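Local coordinates for La protein (Trypanosoma brucei, PDB 1S29) that probably binds RNA, this chain being its N-terminal La motif, a winged-helix domain with a conserved aromatic patch for RNA, at residues Q12-Q15 and K16-F20; G43-S46 and L47-L51. One frame throughout, in Å; residues are numbered along the deposited sequence.

Contact 1: Q12-Q15 and K16-F20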
ATOM      1  N   GLN A  12       2.335   8.773   8.227  1.00  9.20           N
ATOM      2  CA  GLN A  12       0.910   9.023   8.045  1.00 10.61           C
ATOM      3  C   GLN A  12       0.644   9.518   6.633  1.00 10.08           C
ATOM      4  O   GLN A  12      -0.388   9.205   6.038  1.00 10.14           O
ATOM      5  CB  GLN A  12       0.412  10.041   9.069  1.00 12.44           C
ATOM      6  CG  GLN A  12       0.467   9.534  10.498  1.00 18.12           C
ATOM      7  CD  GLN A  12      -0.028  10.557  11.498  1.00 21.18           C
ATOM      8  OE1 GLN A  12      -1.160  11.030  11.406  1.00 25.30           O
ATOM      9  NE2 GLN A  12       0.820  10.902  12.464  1.00 24.15           N
ATOM     10  N   LYS A  13       1.583  10.289   6.093  1.00  9.75           N
ATOM     11  CA  LYS A  13       1.441  10.802   4.737  1.00  9.23           C
ATOM     12  C   LYS A  13       1.491   9.654   3.737  1.00  8.53           C
ATOM     13  O   LYS A  13       0.713   9.618   2.784  1.00  9.57           O
ATOM     14  CB  LYS A  13       2.555  11.803   4.425  1.00 10.05           C
ATOM     15  CG  LYS A  13       2.400  13.134   5.132  1.00 14.33           C
ATOM     16  CD  LYS A  13       3.473  14.110   4.670  1.00 16.68           C
ATOM     17  CE  LYS A  13       3.299  15.478   5.314  1.00 20.46           C
ATOM     18  NZ  LYS A  13       3.469  15.443   6.798  1.00 22.86           N
ATOM     19  N   LEU A  14       2.414   8.719   3.956  1.00  7.47           N
ATOM     20  CA  LEU A  14       2.556   7.568   3.073  1.00  7.68           C
ATOM     21  C   LEU A  14       1.345   6.645   3.210  1.00  7.54           C
ATOM     22  O   LEU A  14       0.881   6.064   2.232  1.00  7.18           O
ATOM     23  CB  LEU A  14       3.838   6.801   3.405  1.00  7.08           C
ATOM     24  CG  LEU A  14       4.075   5.507   2.620  1.00  7.73           C
ATOM     25  CD1 LEU A  14       3.951   5.773   1.119  1.00 10.84           C
ATOM     26  CD2 LEU A  14       5.448   4.959   2.956  1.00 10.01           C
ATOM     27  N   GLN A  15       0.842   6.521   4.433  1.00  6.43           N
ATOM     28  CA  GLN A  15      -0.332   5.702   4.705  1.00  7.57           C
ATOM     29  C   GLN A  15      -1.468   6.158   3.790  1.00  7.03           C
ATOM     30  O   GLN A  15      -2.110   5.348   3.130  1.00  7.55           O
ATOM     31  CB  GLN A  15      -0.761   5.865   6.173  1.00  7.81           C
ATOM     32  CG  GLN A  15      -1.926   4.972   6.609  1.00  9.97           C
ATOM     33  CD  GLN A  15      -2.598   5.470   7.880  1.00 10.46           C
ATOM     34  OE1 GLN A  15      -1.930   5.775   8.875  1.00 10.69           O
ATOM     35  NE2 GLN A  15      -3.929   5.554   7.853  1.00 10.39           N
ATOM     36  N   LYS A  16      -1.706   7.466   3.747  1.00  7.63           N
ATOM     37  CA  LYS A  16      -2.775   8.007   2.920  1.00  8.89           C
ATOM     38  C   LYS A  16      -2.533   7.823   1.426  1.00  8.32           C
ATOM     39  O   LYS A  16      -3.484   7.707   0.661  1.00  8.68           O
ATOM     40  CB  LYS A  16      -2.985   9.479   3.253  1.00 11.23           C
ATOM     41  CG  LYS A  16      -3.482   9.693   4.675  1.00 15.82           C
ATOM     42  CD  LYS A  16      -3.443  11.153   5.061  1.00 19.67           C
ATOM     43  CE  LYS A  16      -3.869  11.349   6.504  1.00 21.69           C
ATOM     44  NZ  LYS A  16      -3.867  12.787   6.880  1.00 24.87           N
ATOM     45  N   GLN A  17      -1.269   7.784   1.016  1.00  8.00           N
ATOM     46  CA  GLN A  17      -0.954   7.582  -0.398  1.00  7.80           C
ATOM     47  C   GLN A  17      -1.278   6.140  -0.786  1.00  7.69           C
ATOM     48  O   GLN A  17      -1.755   5.888  -1.891  1.00  8.29           O
ATOM     49  CB  GLN A  17       0.522   7.890  -0.675  1.00  9.57           C
ATOM     50  CG  GLN A  17       0.906   9.347  -0.428  1.00 12.55           C
ATOM     51  CD  GLN A  17       0.385  10.290  -1.506  1.00 14.54           C
ATOM     52  OE1 GLN A  17      -0.799  10.285  -1.839  1.00 16.95           O
ATOM     53  NE2 GLN A  17       1.277  11.111  -2.050  1.00 16.33           N
ATOM     54  N   VAL A  18      -1.010   5.193   0.112  1.00  7.40           N
ATOM     55  CA  VAL A  18      -1.323   3.793  -0.168  1.00  7.03           C
ATOM     56  C   VAL A  18      -2.844   3.651  -0.171  1.00  7.89           C
ATOM     57  O   VAL A  18      -3.409   2.978  -1.030  1.00  8.52           O
ATOM     58  CB  VAL A  18      -0.705   2.831   0.890  1.00  6.29           C
ATOM     59  CG1 VAL A  18      -1.147   1.392   0.610  1.00  6.75           C
ATOM     60  CG2 VAL A  18       0.815   2.916   0.850  1.00  8.94           C
ATOM     61  N   GLU A  19      -3.514   4.300   0.780  1.00  7.86           N
ATOM     62  CA  GLU A  19      -4.967   4.238   0.829  1.00  7.15           C
ATOM     63  C   GLU A  19      -5.534   4.865  -0.450  1.00  8.30           C
ATOM     64  O   GLU A  19      -6.589   4.462  -0.933  1.00  9.03           O
ATOM     65  CB  GLU A  19      -5.493   4.969   2.070  1.00  8.43           C
ATOM     66  CG  GLU A  19      -5.001   4.347   3.358  1.00  9.61           C
ATOM     67  CD  GLU A  19      -5.470   5.078   4.601  1.00  9.26           C
ATOM     68  OE1 GLU A  19      -5.727   6.299   4.528  1.00 11.60           O
ATOM     69  OE2 GLU A  19      -5.568   4.429   5.662  1.00 10.70           O
ATOM     70  N   PHE A  20      -4.823   5.846  -0.996  1.00  8.18           N
ATOM     71  CA  PHE A  20      -5.257   6.516  -2.225  1.00  7.88           C
ATOM     72  C   PHE A  20      -5.343   5.532  -3.382  1.00  8.66           C
ATOM     73  O   PHE A  20      -6.345   5.471  -4.092  1.00  8.21           O
ATOM     74  CB  PHE A  20      -4.268   7.630  -2.590  1.00  8.58           C
ATOM     75  CG  PHE A  20      -4.546   8.301  -3.915  1.00 10.11           C
ATOM     76  CD1 PHE A  20      -5.500   9.309  -4.020  1.00 11.63           C
ATOM     77  CD2 PHE A  20      -3.821   7.946  -5.050  1.00 10.97           C
ATOM     78  CE1 PHE A  20      -5.725   9.960  -5.237  1.00 11.26           C
ATOM     79  CE2 PHE A  20      -4.037   8.590  -6.274  1.00 12.90           C
ATOM     80  CZ  PHE A  20      -4.994   9.602  -6.364  1.00 12.52           C
TER
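Gln15 reaches one turn along the helix to Glu19, where its amide NE2 donates to the carboxylate OE2 over 3.0 Å in a nearly straight bond (166° at the hydrogen). The oxygen lies almost in the plane of the amide, whereas the donor meets the carboxylate from above its plane; the two flat groups stand 79° apart. With CG anti to the backbone N (chi1 -176°) and an extended chain, Gln15 brings its amide across to the glutamate carboxylate. OE2 has a second partner, Ser73 OG, so two bonds grip this oxygen and tie the helix to the loop after helix 63-70. The backbone joins the same pair, Glu19 N to Gln15 O at 2.9 Å. Neighbouring carbonyls are taken up in the same i to i+4 pattern: Gln12 O by Lys16 N, Lys13 O by Gln17 N, and Leu14 O by Val18 N at 3.0 Å. Leu14 O also receives a weak bond from Gln17 N, and Gln12 NE2 donates weakly to Ser8 O. On the buried side Leu14 CD1 lies 4.3 Å from Val18 CG2. This apolar face of helix 8-21 is covered by Val56 of helix 54-57 and Leu76 of strand 76-78.

Contact 2: G43-S46 and L47-L51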
ATOM      1  N   GLY A  43      -7.229 -10.624  -2.691  1.00  5.01           N
ATOM      2  CA  GLY A  43      -6.952  -9.292  -3.201  1.00  5.63           C
ATOM      3  C   GLY A  43      -5.647  -8.713  -2.691  1.00  5.55           C
ATOM      4  O   GLY A  43      -5.455  -7.495  -2.686  1.00  5.26           O
ATOM      5  N   PHE A  44      -4.755  -9.584  -2.232  1.00  4.33           N
ATOM      6  CA  PHE A  44      -3.458  -9.147  -1.735  1.00  5.21           C
ATOM      7  C   PHE A  44      -2.545  -8.672  -2.865  1.00  6.02           C
ATOM      8  O   PHE A  44      -2.484  -9.282  -3.945  1.00  6.08           O
ATOM      9  CB  PHE A  44      -2.769 -10.286  -0.969  1.00  5.46           C
ATOM     10  CG  PHE A  44      -3.115 -10.338   0.496  1.00  6.82           C
ATOM     11  CD1 PHE A  44      -3.721 -11.462   1.046  1.00  7.81           C
ATOM     12  CD2 PHE A  44      -2.817  -9.264   1.328  1.00  7.15           C
ATOM     13  CE1 PHE A  44      -4.026 -11.513   2.410  1.00  8.55           C
ATOM     14  CE2 PHE A  44      -3.116  -9.305   2.687  1.00  7.54           C
ATOM     15  CZ  PHE A  44      -3.725 -10.437   3.228  1.00  8.40           C
ATOM     16  N   VAL A  45      -1.839  -7.578  -2.596  1.00  5.24           N
ATOM     17  CA  VAL A  45      -0.892  -6.982  -3.540  1.00  5.01           C
ATOM     18  C   VAL A  45       0.440  -6.852  -2.800  1.00  4.61           C
ATOM     19  O   VAL A  45       0.473  -6.349  -1.680  1.00  5.12           O
ATOM     20  CB  VAL A  45      -1.352  -5.573  -3.982  1.00  4.79           C
ATOM     21  CG1 VAL A  45      -0.287  -4.944  -4.874  1.00  6.49           C
ATOM     22  CG2 VAL A  45      -2.681  -5.663  -4.733  1.00  4.34           C
ATOM     23  N   SER A  46       1.532  -7.311  -3.409  1.00  4.76           N
ATOM     24  CA  SER A  46       2.831  -7.244  -2.742  1.00  5.05           C
ATOM     25  C   SER A  46       3.296  -5.812  -2.522  1.00  6.70           C
ATOM     26  O   SER A  46       3.069  -4.939  -3.360  1.00  6.45           O
ATOM     27  CB  SER A  46       3.892  -8.011  -3.537  1.00  7.20           C
ATOM     28  OG  SER A  46       4.251  -7.340  -4.744  1.00  6.42           O
ATOM     29  N   LEU A  47       3.942  -5.580  -1.383  1.00  7.02           N
ATOM     30  CA  LEU A  47       4.434  -4.250  -1.074  1.00  6.36           C
ATOM     31  C   LEU A  47       5.539  -3.875  -2.067  1.00  6.26           C
ATOM     32  O   LEU A  47       5.754  -2.695  -2.332  1.00  5.82           O
ATOM     33  CB  LEU A  47       4.936  -4.178   0.378  1.00  8.04           C
ATOM     34  CG  LEU A  47       3.909  -4.455   1.488  1.00 10.21           C
ATOM     35  CD1 LEU A  47       4.525  -4.131   2.844  1.00 11.03           C
ATOM     36  CD2 LEU A  47       2.663  -3.617   1.273  1.00 11.81           C
ATOM     37  N   GLU A  48       6.234  -4.862  -2.635  1.00  6.03           N
ATOM     38  CA  GLU A  48       7.262  -4.504  -3.604  1.00  7.11           C
ATOM     39  C   GLU A  48       6.607  -3.887  -4.838  1.00  6.57           C
ATOM     40  O   GLU A  48       7.216  -3.069  -5.520  1.00  6.34           O
ATOM     41  CB  GLU A  48       8.141  -5.706  -3.997  1.00  9.49           C
ATOM     42  CG  GLU A  48       7.421  -6.902  -4.578  1.00 10.31           C
ATOM     43  CD  GLU A  48       8.389  -7.998  -5.016  1.00 11.79           C
ATOM     44  OE1 GLU A  48       9.422  -8.195  -4.339  1.00 13.38           O
ATOM     45  OE2 GLU A  48       8.116  -8.668  -6.031  1.00 11.47           O
ATOM     46  N   THR A  49       5.365  -4.275  -5.123  1.00  7.42           N
ATOM     47  CA  THR A  49       4.667  -3.708  -6.263  1.00  6.33           C
ATOM     48  C   THR A  49       4.337  -2.264  -5.933  1.00  7.20           C
ATOM     49  O   THR A  49       4.450  -1.384  -6.789  1.00  8.54           O
ATOM     50  CB  THR A  49       3.356  -4.439  -6.558  1.00  6.50           C
ATOM     51  OG1 THR A  49       3.653  -5.762  -7.009  1.00  6.73           O
ATOM     52  CG2 THR A  49       2.579  -3.707  -7.650  1.00  7.14           C
ATOM     53  N   LEU A  50       3.922  -2.027  -4.693  1.00  6.52           N
ATOM     54  CA  LEU A  50       3.578  -0.670  -4.277  1.00  6.79           C
ATOM     55  C   LEU A  50       4.777   0.270  -4.387  1.00  7.52           C
ATOM     56  O   LEU A  50       4.626   1.450  -4.700  1.00  7.31           O
ATOM     57  CB  LEU A  50       3.034  -0.673  -2.849  1.00  8.76           C
ATOM     58  CG  LEU A  50       1.705  -1.415  -2.676  1.00 12.54           C
ATOM     59  CD1 LEU A  50       1.108  -1.044  -1.329  1.00 13.85           C
ATOM     60  CD2 LEU A  50       0.740  -1.055  -3.793  1.00 14.60           C
ATOM     61  N   LEU A  51       5.969  -0.264  -4.151  1.00  7.81           N
ATOM     62  CA  LEU A  51       7.182   0.535  -4.235  1.00  8.74           C
ATOM     63  C   LEU A  51       7.432   1.088  -5.637  1.00 11.05           C
ATOM     64  O   LEU A  51       8.221   2.021  -5.807  1.00 11.41           O
ATOM     65  CB  LEU A  51       8.389  -0.291  -3.789  1.00  9.85           C
ATOM     66  CG  LEU A  51       8.538  -0.540  -2.288  1.00  9.15           C
ATOM     67  CD1 LEU A  51       9.772  -1.383  -2.035  1.00 12.81           C
ATOM     68  CD2 LEU A  51       8.663   0.788  -1.562  1.00  9.40           C
TER
HETATM   69  O   HOH W   1       5.456  -9.034  -6.420  1.00 10.93           O
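Ser46 is the N-cap of the short helix 47-50, its OG accepting from Thr49 N at 3.3 Å. Separately, its carbonyl takes the main-chain bonds of the first helical turn: Thr49 N lies 3.0 Å from Ser46 O, well above the carbonyl plane, and Leu50 N adds a weak bond to the same oxygen. The hydroxyl sits between the backbone N and the carbonyl carbon (chi1 71°), which turns it back over the start of the helix. The tightest approach is here at the cap, where Ser46 OG lies 2.8 Å from Thr49 OG1. The buried flank is apolar, snug but ordinary in its spacing: Val45 CG1 rests 4.0 Å from Thr49 CB and 4.2 Å from Leu50 CD2, its side chain crossing both of theirs at about a right angle, and Phe22 lies against Val45 and Leu50. Solvent takes over at the exposed Glu48. Its first torsion (58°) places CG 3.2 Å from Ser46 OG, and the chain then runs extended to a carboxylate linked to the serine through a water, which lies 2.7 Å from Ser46 OG and donates to Glu48 OE2. Ser46 OG thus has Thr49 N, Thr49 OG1 and the water as polar neighbours. Ser46, last residue of strand 45-46, which pairs with strand 84-87 through Val45 and Val85, is also the helix N-cap: a strand-to-helix junction of the winged helix-turn-helix fold.

In the fold
Contact 1 comes first along the chain, within helix 8-21, and contact 2 follows at the junction of strand 45-46 and helix 47-50. Their centres are about 14 Å apart, on opposite sides of the centre of the chain, yet they meet in the core, where Val18 CG1 packs 3.8 Å from Leu50 CD1. Contact 1 also touches strand 76-78, while contact 2 supplies strand 45-46; these are the two outer strands of the three-stranded antiparallel sheet, with 84-87 between them. The contacts thus join helix 8-21, the short capped helix 47-50 and the sheet in one La-type winged-helix domain.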